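Local coordinates for nitrite oxidoreductase subunit C (Kuenenia stuttgartiensis, PDB 7B04), which binds heme b and calcium ions and probably carries electrons as a heme-bearing subunit of nitrite oxidoreductase in an anammox bacterium, at residues V48-Y53 / S315-A320; E68-N73 / K101-G106; G33-A38 / Q84-P89. All blocks are in the same frame, centred on the assembly; numbering follows the deposited sequence.

Contact 1 of 3, residues V48-Y53 / S315-A320; sequences VLNVKY and SLERIA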
loop_
_atom_site.group_PDB
_atom_site.type_symbol
_atom_site.label_atom_id
_atom_site.label_comp_id
_atom_site.label_asym_id
_atom_site.label_seq_id
_atom_site.Cartn_x
_atom_site.Cartn_y
_atom_site.Cartn_z
ATOM N N VAL C 48 -14.130 64.605 -19.450
ATOM C CA VAL C 48 -14.880 63.762 -20.372
ATOM C C VAL C 48 -13.918 63.058 -21.316
ATOM O O VAL C 48 -12.951 63.654 -21.806
ATOM C CB VAL C 48 -15.909 64.599 -21.159
ATOM C CG1 VAL C 48 -16.625 63.746 -22.201
ATOM C CG2 VAL C 48 -16.912 65.236 -20.207
ATOM N N LEU C 49 -14.198 61.784 -21.578
ATOM C CA LEU C 49 -13.440 60.994 -22.535
ATOM C C LEU C 49 -14.134 61.121 -23.884
ATOM O O LEU C 49 -15.287 60.704 -24.039
ATOM C CB LEU C 49 -13.358 59.535 -22.080
ATOM C CG LEU C 49 -12.381 58.566 -22.755
ATOM C CD1 LEU C 49 -12.983 57.980 -24.011
ATOM C CD2 LEU C 49 -11.054 59.236 -23.064
ATOM N N ASN C 50 -13.435 61.698 -24.853
ATOM C CA ASN C 50 -13.994 61.956 -26.172
ATOM C C ASN C 50 -13.488 60.905 -27.150
ATOM O O ASN C 50 -12.275 60.714 -27.291
ATOM C CB ASN C 50 -13.615 63.360 -26.645
ATOM C CG ASN C 50 -14.391 63.797 -27.868
ATOM O OD1 ASN C 50 -15.332 63.130 -28.293
ATOM N ND2 ASN C 50 -13.993 64.925 -28.445
ATOM N N VAL C 51 -14.415 60.230 -27.824
ATOM C CA VAL C 51 -14.068 59.234 -28.830
ATOM C C VAL C 51 -13.936 59.971 -30.156
ATOM O O VAL C 51 -14.929 60.433 -30.725
ATOM C CB VAL C 51 -15.121 58.122 -28.911
ATOM C CG1 VAL C 51 -14.704 57.079 -29.919
ATOM C CG2 VAL C 51 -15.320 57.485 -27.561
ATOM N N LYS C 52 -12.704 60.091 -30.642
ATOM C CA LYS C 52 -12.432 60.841 -31.859
ATOM C C LYS C 52 -12.796 60.016 -33.086
ATOM O O LYS C 52 -12.443 58.837 -33.179
ATOM C CB LYS C 52 -10.962 61.252 -31.908
ATOM C CG LYS C 52 -10.618 62.150 -33.078
ATOM C CD LYS C 52 -9.198 62.670 -32.968
ATOM C CE LYS C 52 -8.786 63.411 -34.227
ATOM N NZ LYS C 52 -9.576 64.658 -34.419
ATOM N N TYR C 53 -13.508 60.635 -34.025
ATOM C CA TYR C 53 -13.847 59.961 -35.270
ATOM C C TYR C 53 -12.669 59.991 -36.240
ATOM O O TYR C 53 -12.139 61.061 -36.555
ATOM C CB TYR C 53 -15.066 60.612 -35.917
ATOM C CG TYR C 53 -15.292 60.104 -37.315
ATOM C CD1 TYR C 53 -15.807 58.835 -37.533
ATOM C CD2 TYR C 53 -14.954 60.877 -38.416
ATOM C CE1 TYR C 53 -16.000 58.358 -38.811
ATOM C CE2 TYR C 53 -15.141 60.406 -39.696
ATOM C CZ TYR C 53 -15.666 59.147 -39.888
ATOM O OH TYR C 53 -15.855 58.674 -41.162
ATOM N N SER C 315 -18.144 60.665 -24.435
ATOM C CA SER C 315 -18.849 61.265 -25.560
ATOM C C SER C 315 -18.302 60.715 -26.868
ATOM O O SER C 315 -17.087 60.560 -27.027
ATOM C CB SER C 315 -18.728 62.794 -25.547
ATOM O OG SER C 315 -19.355 63.363 -26.682
ATOM N N LEU C 316 -19.202 60.421 -27.802
ATOM C CA LEU C 316 -18.838 59.967 -29.137
ATOM C C LEU C 316 -19.049 61.097 -30.137
ATOM O O LEU C 316 -20.116 61.718 -30.160
ATOM C CB LEU C 316 -19.656 58.739 -29.544
ATOM C CG LEU C 316 -19.127 57.379 -29.082
ATOM C CD1 LEU C 316 -19.409 57.150 -27.603
ATOM C CD2 LEU C 316 -19.720 56.262 -29.923
ATOM N N GLU C 317 -18.032 61.360 -30.952
ATOM C CA GLU C 317 -18.147 62.362 -31.999
ATOM C C GLU C 317 -19.039 61.856 -33.132
ATOM O O GLU C 317 -19.216 60.652 -33.333
ATOM C CB GLU C 317 -16.766 62.717 -32.554
ATOM C CG GLU C 317 -16.178 64.015 -32.027
ATOM C CD GLU C 317 -14.663 64.036 -32.105
ATOM O OE1 GLU C 317 -14.120 63.801 -33.205
ATOM O OE2 GLU C 317 -14.014 64.290 -31.067
ATOM N N ARG C 318 -19.596 62.800 -33.885
ATOM C CA ARG C 318 -20.378 62.450 -35.060
ATOM C C ARG C 318 -19.456 62.035 -36.205
ATOM O O ARG C 318 -18.254 62.313 -36.204
ATOM C CB ARG C 318 -21.263 63.620 -35.491
ATOM C CG ARG C 318 -22.447 63.880 -34.570
ATOM C CD ARG C 318 -22.694 65.370 -34.401
ATOM N NE ARG C 318 -23.825 65.644 -33.518
ATOM C CZ ARG C 318 -23.729 65.778 -32.199
ATOM N NH1 ARG C 318 -24.812 66.027 -31.476
ATOM N NH2 ARG C 318 -22.550 65.664 -31.603
ATOM N N ILE C 319 -20.038 61.362 -37.192
ATOM C CA ILE C 319 -19.272 60.871 -38.332
ATOM C C ILE C 319 -19.139 61.991 -39.355
ATOM O O ILE C 319 -20.125 62.650 -39.706
ATOM C CB ILE C 319 -19.945 59.636 -38.951
ATOM C CG1 ILE C 319 -19.998 58.486 -37.943
ATOM C CG2 ILE C 319 -19.222 59.210 -40.223
ATOM C CD1 ILE C 319 -20.881 57.340 -38.383
ATOM N N ALA C 320 -17.914 62.208 -39.837
ATOM C CA ALA C 320 -17.639 63.193 -40.882
ATOM C C ALA C 320 -18.138 62.628 -42.209
ATOM O O ALA C 320 -17.378 62.110 -43.032
ATOM C CB ALA C 320 -16.156 63.536 -40.934
#
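Asn50 and Val51 pair with Ser315 and Leu316 in a parallel strand pairing that joins an early strand to the last of the chain. Ser315 is gripped through both backbone polar atoms: N gives a nearly straight bond to Leu49 O (2.9 Å), and O takes one from Val51 N (2.8 Å). Glu317 N reaches Val51 O. Val51 and Leu316 lie side by side on one face, CB of Val51 4.1 Å from CG of Leu316. Strand 49-53 runs between 306-316 and 97-104, parallel to both, its Lys52 backbone bonded to Ala102 and His104, in a beta-rich domain related to that of ethylbenzene dehydrogenase. Past strand 306-316, the Glu317 carboxylate adds two weak bonds: OE2 meets Asn50 ND2, the amide and carboxylate planes 67° apart, and OE1 accepts from Tyr53 N (3.3 Å). Chi1 (170°) sets Tyr53 CG beside its carbonyl carbon. Ile319 CA lies over the Tyr53 ring face, 4.0 Å from the centroid and 6° off the normal, a CH-pi contact, and Ala320 CB touches Tyr53 CE2 (3.5 Å). An alanine in place of Tyr53 would probably leave Ile319 and Ala320 without the ring they rest on, opening a gap. Ile319 CG2 also packs against Tyr53 CZ and OH.

Contact 2 of 3, residues E68-N73 / K101-G106; sequences EGAFKN and KAIHDG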
loop_
_atom_site.group_PDB
_atom_site.type_symbol
_atom_site.label_atom_id
_atom_site.label_comp_id
_atom_site.label_asym_id
_atom_site.label_seq_id
_atom_site.Cartn_x
_atom_site.Cartn_y
_atom_site.Cartn_z
ATOM N N GLU C 68 -1.519 52.015 -32.958
ATOM C CA GLU C 68 -0.756 53.069 -32.293
ATOM C C GLU C 68 -0.811 54.380 -33.068
ATOM O O GLU C 68 -0.929 55.457 -32.472
ATOM C CB GLU C 68 0.694 52.623 -32.088
ATOM C CG GLU C 68 1.587 53.693 -31.487
ATOM C CD GLU C 68 2.998 53.203 -31.238
ATOM O OE1 GLU C 68 3.263 52.006 -31.474
ATOM O OE2 GLU C 68 3.842 54.013 -30.797
ATOM N N GLY C 69 -0.708 54.310 -34.395
ATOM C CA GLY C 69 -0.779 55.521 -35.195
ATOM C C GLY C 69 -2.109 56.238 -35.060
ATOM O O GLY C 69 -2.163 57.469 -35.060
ATOM N N ALA C 70 -3.200 55.478 -34.953
ATOM C CA ALA C 70 -4.521 56.084 -34.819
ATOM C C ALA C 70 -4.689 56.781 -33.471
ATOM O O ALA C 70 -5.080 57.953 -33.413
ATOM C CB ALA C 70 -5.602 55.022 -35.016
ATOM N N PHE C 71 -4.398 56.075 -32.372
ATOM C CA PHE C 71 -4.609 56.638 -31.041
ATOM C C PHE C 71 -3.703 57.826 -30.754
ATOM O O PHE C 71 -4.026 58.638 -29.880
ATOM C CB PHE C 71 -4.395 55.569 -29.969
ATOM C CG PHE C 71 -5.543 54.616 -29.825
ATOM C CD1 PHE C 71 -6.659 54.963 -29.080
ATOM C CD2 PHE C 71 -5.506 53.373 -30.431
ATOM C CE1 PHE C 71 -7.719 54.085 -28.947
ATOM C CE2 PHE C 71 -6.562 52.492 -30.300
ATOM C CZ PHE C 71 -7.669 52.849 -29.556
ATOM N N LYS C 72 -2.579 57.940 -31.463
ATOM C CA LYS C 72 -1.682 59.072 -31.265
ATOM C C LYS C 72 -2.374 60.392 -31.577
ATOM O O LYS C 72 -2.029 61.427 -30.996
ATOM C CB LYS C 72 -0.435 58.892 -32.131
ATOM C CG LYS C 72 0.667 59.910 -31.905
ATOM C CD LYS C 72 2.021 59.288 -32.213
ATOM C CE LYS C 72 3.064 60.342 -32.539
ATOM N NZ LYS C 72 3.568 60.189 -33.935
ATOM N N ASN C 73 -3.363 60.374 -32.471
ATOM C CA ASN C 73 -4.095 61.580 -32.823
ATOM C C ASN C 73 -5.289 61.835 -31.916
ATOM O O ASN C 73 -5.938 62.878 -32.051
ATOM C CB ASN C 73 -4.563 61.497 -34.280
ATOM C CG ASN C 73 -3.424 61.226 -35.239
ATOM O OD1 ASN C 73 -2.921 60.106 -35.319
ATOM N ND2 ASN C 73 -3.009 62.251 -35.973
ATOM N N LYS C 101 -7.692 56.127 -23.920
ATOM C CA LYS C 101 -8.037 56.802 -25.160
ATOM C C LYS C 101 -9.092 55.993 -25.903
ATOM O O LYS C 101 -9.283 54.801 -25.646
ATOM C CB LYS C 101 -6.809 56.993 -26.061
ATOM C CG LYS C 101 -5.783 57.979 -25.538
ATOM C CD LYS C 101 -4.659 58.174 -26.542
ATOM C CE LYS C 101 -3.625 59.162 -26.035
ATOM N NZ LYS C 101 -2.519 59.352 -27.013
ATOM N N ALA C 102 -9.782 56.649 -26.836
ATOM C CA ALA C 102 -10.849 55.982 -27.569
ATOM C C ALA C 102 -11.052 56.644 -28.924
ATOM O O ALA C 102 -10.978 57.870 -29.049
ATOM C CB ALA C 102 -12.162 55.987 -26.781
ATOM N N ILE C 103 -11.326 55.809 -29.930
ATOM C CA ILE C 103 -11.511 56.215 -31.318
ATOM C C ILE C 103 -12.587 55.312 -31.906
ATOM O O ILE C 103 -12.832 54.209 -31.414
ATOM C CB ILE C 103 -10.207 56.110 -32.136
ATOM C CG1 ILE C 103 -9.668 54.681 -32.070
ATOM C CG2 ILE C 103 -9.162 57.094 -31.628
ATOM C CD1 ILE C 103 -8.372 54.480 -32.807
ATOM N N HIS C 104 -13.241 55.781 -32.969
ATOM C CA HIS C 104 -14.242 54.933 -33.606
ATOM C C HIS C 104 -14.328 55.206 -35.102
ATOM O O HIS C 104 -13.975 56.283 -35.591
ATOM C CB HIS C 104 -15.617 55.057 -32.925
ATOM C CG HIS C 104 -16.394 56.282 -33.295
ATOM N ND1 HIS C 104 -17.092 56.396 -34.477
ATOM C CD2 HIS C 104 -16.630 57.426 -32.610
ATOM C CE1 HIS C 104 -17.700 57.568 -34.517
ATOM N NE2 HIS C 104 -17.436 58.212 -33.396
ATOM N N ASP C 105 -14.827 54.192 -35.814
ATOM C CA ASP C 105 -14.946 54.171 -37.264
ATOM C C ASP C 105 -16.279 54.684 -37.766
ATOM O O ASP C 105 -16.368 55.143 -38.910
ATOM C CB ASP C 105 -14.901 52.708 -37.743
ATOM C CG ASP C 105 -13.609 52.313 -38.399
ATOM O OD1 ASP C 105 -13.003 53.136 -39.111
ATOM O OD2 ASP C 105 -13.221 51.137 -38.224
ATOM N N GLY C 106 -17.295 54.651 -36.924
ATOM C CA GLY C 106 -18.660 54.694 -37.381
ATOM C C GLY C 106 -19.209 53.294 -37.490
ATOM O O GLY C 106 -20.424 53.112 -37.633
#
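Phe71, on helix 64-71, packs against Lys101 and Ile103 of strand 97-104, a helix-on-sheet contact at one face of the beta domain. The ring is met from three directions. Over the centre of one face stands Ile103 CD1, 3.7 Å from the ring centroid and 11° off the normal, a CH-pi contact. At the rim, near the ring plane, Phe71 CE1 approaches Ala102 N (3.9 Å). Obliquely, Lys101 CB comes up to Phe71 CD1 (3.6 Å). Ile103 holds CG1 in the crowded position between its backbone N and carbonyl carbon (chi1 57°); chi2, near 180°, then extends CD1, which also touches Ala70 CB at 3.6 Å and so bridges two successive helix residues. The extended Lys101 chain runs antiparallel to the Phe71 side chain, and its NZ makes a weak bond of 3.3 Å to Phe71 O. Tyr110 and Gln112 on strand 108-116 add to the surroundings of Phe71, and Met54 touches both Ala70 and Ile103. Beyond the strand, Gly106 N makes a weak bond to His104 ND1, while His104 NE2 is bonded to Glu317 O. The chemistry is therefore mostly apolar: the ring is located by methyl and methylene groups, and the lone polar tie between the segments, being weak, is likely to guide the lysine tip without fixing it rigidly.

Contact 3 of 3, residues G33-A38 / Q84-P89; sequences GVKGVA and QDKAFP. With HEM (protoporphyrin IX containing Fe), chain B.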
loop_
_atom_site.group_PDB
_atom_site.type_symbol
_atom_site.label_atom_id
_atom_site.label_comp_id
_atom_site.label_asym_id
_atom_site.label_seq_id
_atom_site.Cartn_x
_atom_site.Cartn_y
_atom_site.Cartn_z
ATOM N N GLY C 33 -19.877 42.941 5.362
ATOM C CA GLY C 33 -18.752 43.057 4.464
ATOM C C GLY C 33 -18.725 44.233 3.507
ATOM O O GLY C 33 -17.869 44.222 2.621
ATOM N N VAL C 34 -19.622 45.223 3.595
ATOM C CA VAL C 34 -19.661 46.316 2.618
ATOM C C VAL C 34 -19.795 47.666 3.321
ATOM O O VAL C 34 -20.512 47.791 4.319
ATOM C CB VAL C 34 -20.796 46.111 1.584
ATOM C CG1 VAL C 34 -22.131 45.917 2.270
ATOM C CG2 VAL C 34 -20.844 47.268 0.585
ATOM N N LYS C 35 -19.085 48.671 2.802
ATOM C CA LYS C 35 -19.200 50.058 3.237
ATOM C C LYS C 35 -20.384 50.728 2.549
ATOM O O LYS C 35 -20.774 50.351 1.442
ATOM C CB LYS C 35 -17.926 50.831 2.903
ATOM C CG LYS C 35 -16.841 50.761 3.958
ATOM C CD LYS C 35 -15.505 51.198 3.384
ATOM C CE LYS C 35 -15.543 52.648 2.925
ATOM N NZ LYS C 35 -14.222 53.103 2.404
ATOM N N GLY C 36 -20.952 51.732 3.212
ATOM C CA GLY C 36 -22.006 52.508 2.585
ATOM C C GLY C 36 -21.503 53.244 1.357
ATOM O O GLY C 36 -20.337 53.639 1.274
ATOM N N VAL C 37 -22.393 53.425 0.385
ATOM C CA VAL C 37 -22.028 54.083 -0.867
ATOM C C VAL C 37 -21.892 55.580 -0.601
ATOM O O VAL C 37 -22.883 56.269 -0.346
ATOM C CB VAL C 37 -23.051 53.803 -1.971
ATOM C CG1 VAL C 37 -22.640 54.489 -3.262
ATOM C CG2 VAL C 37 -23.190 52.300 -2.187
ATOM N N ALA C 38 -20.666 56.088 -0.702
ATOM C CA ALA C 38 -20.381 57.491 -0.435
ATOM C C ALA C 38 -20.794 58.361 -1.620
ATOM O O ALA C 38 -20.887 57.898 -2.758
ATOM C CB ALA C 38 -18.898 57.685 -0.122
ATOM N N GLN C 84 -9.503 48.723 -3.587
ATOM C CA GLN C 84 -10.917 48.507 -3.313
ATOM C C GLN C 84 -11.026 48.221 -1.823
ATOM O O GLN C 84 -10.690 47.130 -1.357
ATOM C CB GLN C 84 -11.476 47.369 -4.157
ATOM C CG GLN C 84 -12.983 47.192 -4.038
ATOM C CD GLN C 84 -13.387 46.386 -2.813
ATOM O OE1 GLN C 84 -14.181 46.843 -1.990
ATOM N NE2 GLN C 84 -12.840 45.183 -2.689
ATOM N N ASP C 85 -11.507 49.207 -1.072
ATOM C CA ASP C 85 -11.705 49.082 0.363
ATOM C C ASP C 85 -13.170 48.948 0.742
ATOM O O ASP C 85 -13.473 48.745 1.923
ATOM C CB ASP C 85 -11.068 50.264 1.115
ATOM C CG ASP C 85 -11.394 51.606 0.494
ATOM O OD1 ASP C 85 -12.028 51.635 -0.578
ATOM O OD2 ASP C 85 -11.000 52.640 1.080
ATOM N N LYS C 86 -14.080 49.078 -0.221
ATOM C CA LYS C 86 -15.480 49.330 0.086
ATOM C C LYS C 86 -16.215 48.065 0.511
ATOM O O LYS C 86 -17.197 48.154 1.257
ATOM C CB LYS C 86 -16.180 49.958 -1.118
ATOM C CG LYS C 86 -15.889 51.439 -1.327
ATOM C CD LYS C 86 -14.683 51.663 -2.223
ATOM C CE LYS C 86 -14.470 53.144 -2.492
ATOM N NZ LYS C 86 -14.152 53.893 -1.246
ATOM N N ALA C 87 -15.774 46.886 0.065
ATOM C CA ALA C 87 -16.457 45.645 0.417
ATOM C C ALA C 87 -15.469 44.494 0.570
ATOM O O ALA C 87 -14.369 44.524 0.011
ATOM C CB ALA C 87 -17.506 45.276 -0.633
ATOM N N PHE C 88 -15.897 43.449 1.283
ATOM C CA PHE C 88 -15.054 42.277 1.443
ATOM C C PHE C 88 -15.073 41.493 0.132
ATOM O O PHE C 88 -16.143 41.241 -0.418
ATOM C CB PHE C 88 -15.576 41.347 2.552
ATOM C CG PHE C 88 -15.465 41.861 3.979
ATOM C CD1 PHE C 88 -15.084 43.157 4.308
ATOM C CD2 PHE C 88 -15.781 40.988 5.011
ATOM C CE1 PHE C 88 -15.011 43.545 5.658
ATOM C CE2 PHE C 88 -15.708 41.375 6.348
ATOM C CZ PHE C 88 -15.322 42.656 6.664
ATOM N N PRO C 89 -13.923 41.023 -0.358
ATOM C CA PRO C 89 -12.539 41.201 0.088
ATOM C C PRO C 89 -11.984 42.561 -0.283
ATOM O O PRO C 89 -12.419 43.165 -1.273
ATOM C CB PRO C 89 -11.801 40.104 -0.698
ATOM C CG PRO C 89 -12.874 39.120 -1.076
ATOM C CD PRO C 89 -14.011 39.992 -1.400
HETATM C CHA HEM B . -15.379 41.126 -9.767
HETATM C CHB HEM B . -16.425 44.083 -6.038
HETATM C CHC HEM B . -15.883 47.837 -9.078
HETATM C CHD HEM B . -15.005 44.868 -12.866
HETATM C C1A HEM B . -15.796 41.585 -8.531
HETATM C C2A HEM B . -16.345 40.775 -7.463
HETATM C C3A HEM B . -16.626 41.583 -6.427
HETATM C C4A HEM B . -16.287 42.941 -6.804
HETATM C CMA HEM B . -17.219 41.171 -5.060
HETATM C CAA HEM B . -16.515 39.240 -7.542
HETATM C CBA HEM B . -17.984 38.845 -7.487
HETATM C CGA HEM B . -18.534 38.781 -8.883
HETATM O O1A HEM B . -19.719 39.153 -9.078
HETATM O O2A HEM B . -17.775 38.370 -9.797
HETATM C C1B HEM B . -16.308 45.375 -6.512
HETATM C C2B HEM B . -16.319 46.594 -5.727
HETATM C C3B HEM B . -16.176 47.639 -6.570
HETATM C C4B HEM B . -16.053 47.105 -7.916
HETATM C CMB HEM B . -16.495 46.601 -4.193
HETATM C CAB HEM B . -16.109 49.160 -6.271
HETATM C CBB HEM B . -15.989 49.694 -5.049
HETATM C C1C HEM B . -15.544 47.364 -10.335
HETATM C C2C HEM B . -15.143 48.181 -11.467
HETATM C C3C HEM B . -14.894 47.374 -12.503
HETATM C C4C HEM B . -15.142 46.006 -12.085
HETATM C CMC HEM B . -15.008 49.721 -11.465
HETATM C CAC HEM B . -14.436 47.822 -13.910
HETATM C CBC HEM B . -15.074 47.420 -15.011
HETATM C C1D HEM B . -14.934 43.593 -12.330
HETATM C C2D HEM B . -14.413 42.403 -12.979
HETATM C C3D HEM B . -14.515 41.382 -12.128
HETATM C C4D HEM B . -15.108 41.874 -10.897
HETATM C CMD HEM B . -13.838 42.308 -14.408
HETATM C CAD HEM B . -14.076 39.931 -12.422
HETATM C CBD HEM B . -12.701 39.652 -11.828
HETATM C CGD HEM B . -12.201 38.316 -12.317
HETATM O O1D HEM B . -11.036 37.962 -12.009
HETATM O O2D HEM B . -12.958 37.603 -13.024
HETATM N NA HEM B . -15.786 42.894 -8.089
HETATM N NB HEM B . -16.144 45.730 -7.833
HETATM N NC HEM B . -15.538 46.036 -10.747
HETATM N ND HEM B . -15.348 43.231 -11.052
HETATM FE FE HEM B . -15.944 44.409 -9.335
#
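Val34 and Ala87 form a single backbone bridge that, with a salt-bridge network of Lys35, Asp85 and Lys86, fastens the N-terminal segment 33-38 to a loop lining the heme pocket. Two backbone bonds flank it, Phe88 N to Gly33 O and Lys35 N to Lys86 O; both are modelled at about 2.5 Å, lengths that carry little weight at this resolution. Gln84, in the same loop, satisfies both ends of its amide. OE1 accepts from Ala87 N in the carbonyl plane, while NE2 donates to Pro89 O, almost within its own amide plane, and to Gly303 O. Each Asp85 oxygen has its own lysine: Lys86 NZ lies 3.2 Å from OD1, on the syn side though tilted 30° out of the carboxylate plane, and Lys35 NZ 3.5 Å from OD2. The two NZ atoms come to 3.7 Å, a repulsion that the carboxylate they share would probably offset. Lys35 O accepts from Arg154. Gly33 CA sits over the face of the Phe88 ring, which Trp128 of the subunit B chain meets edge-to-face. The atom of this loop nearest the heme is Gln84 OE1, 3.2 Å from methyl CMB; Lys86 CD meets vinyl CBB, and Ala87 CB the same methyl.

In the fold
Contacts 1 and 2 share one region, their centres 10 Å apart: strands 49-53 and 97-104 are neighbours, and Val51 of contact 1 packs on His104 of contact 2. Contact 3 lies beside the heme, its centre about 34 and 35 Å from theirs, and touches neither. All three are only partly buried, yet their chemistry follows their place. In contact 1 regular strand pairing carries the join, extended by a carboxylate and an aromatic ring; in contact 2, helix against sheet, apolar side chains do the work; in contact 3, where neither segment is helix or strand, backbone bonds, a shared carboxylate and an amide give the loops their order, and subunit B adjoins.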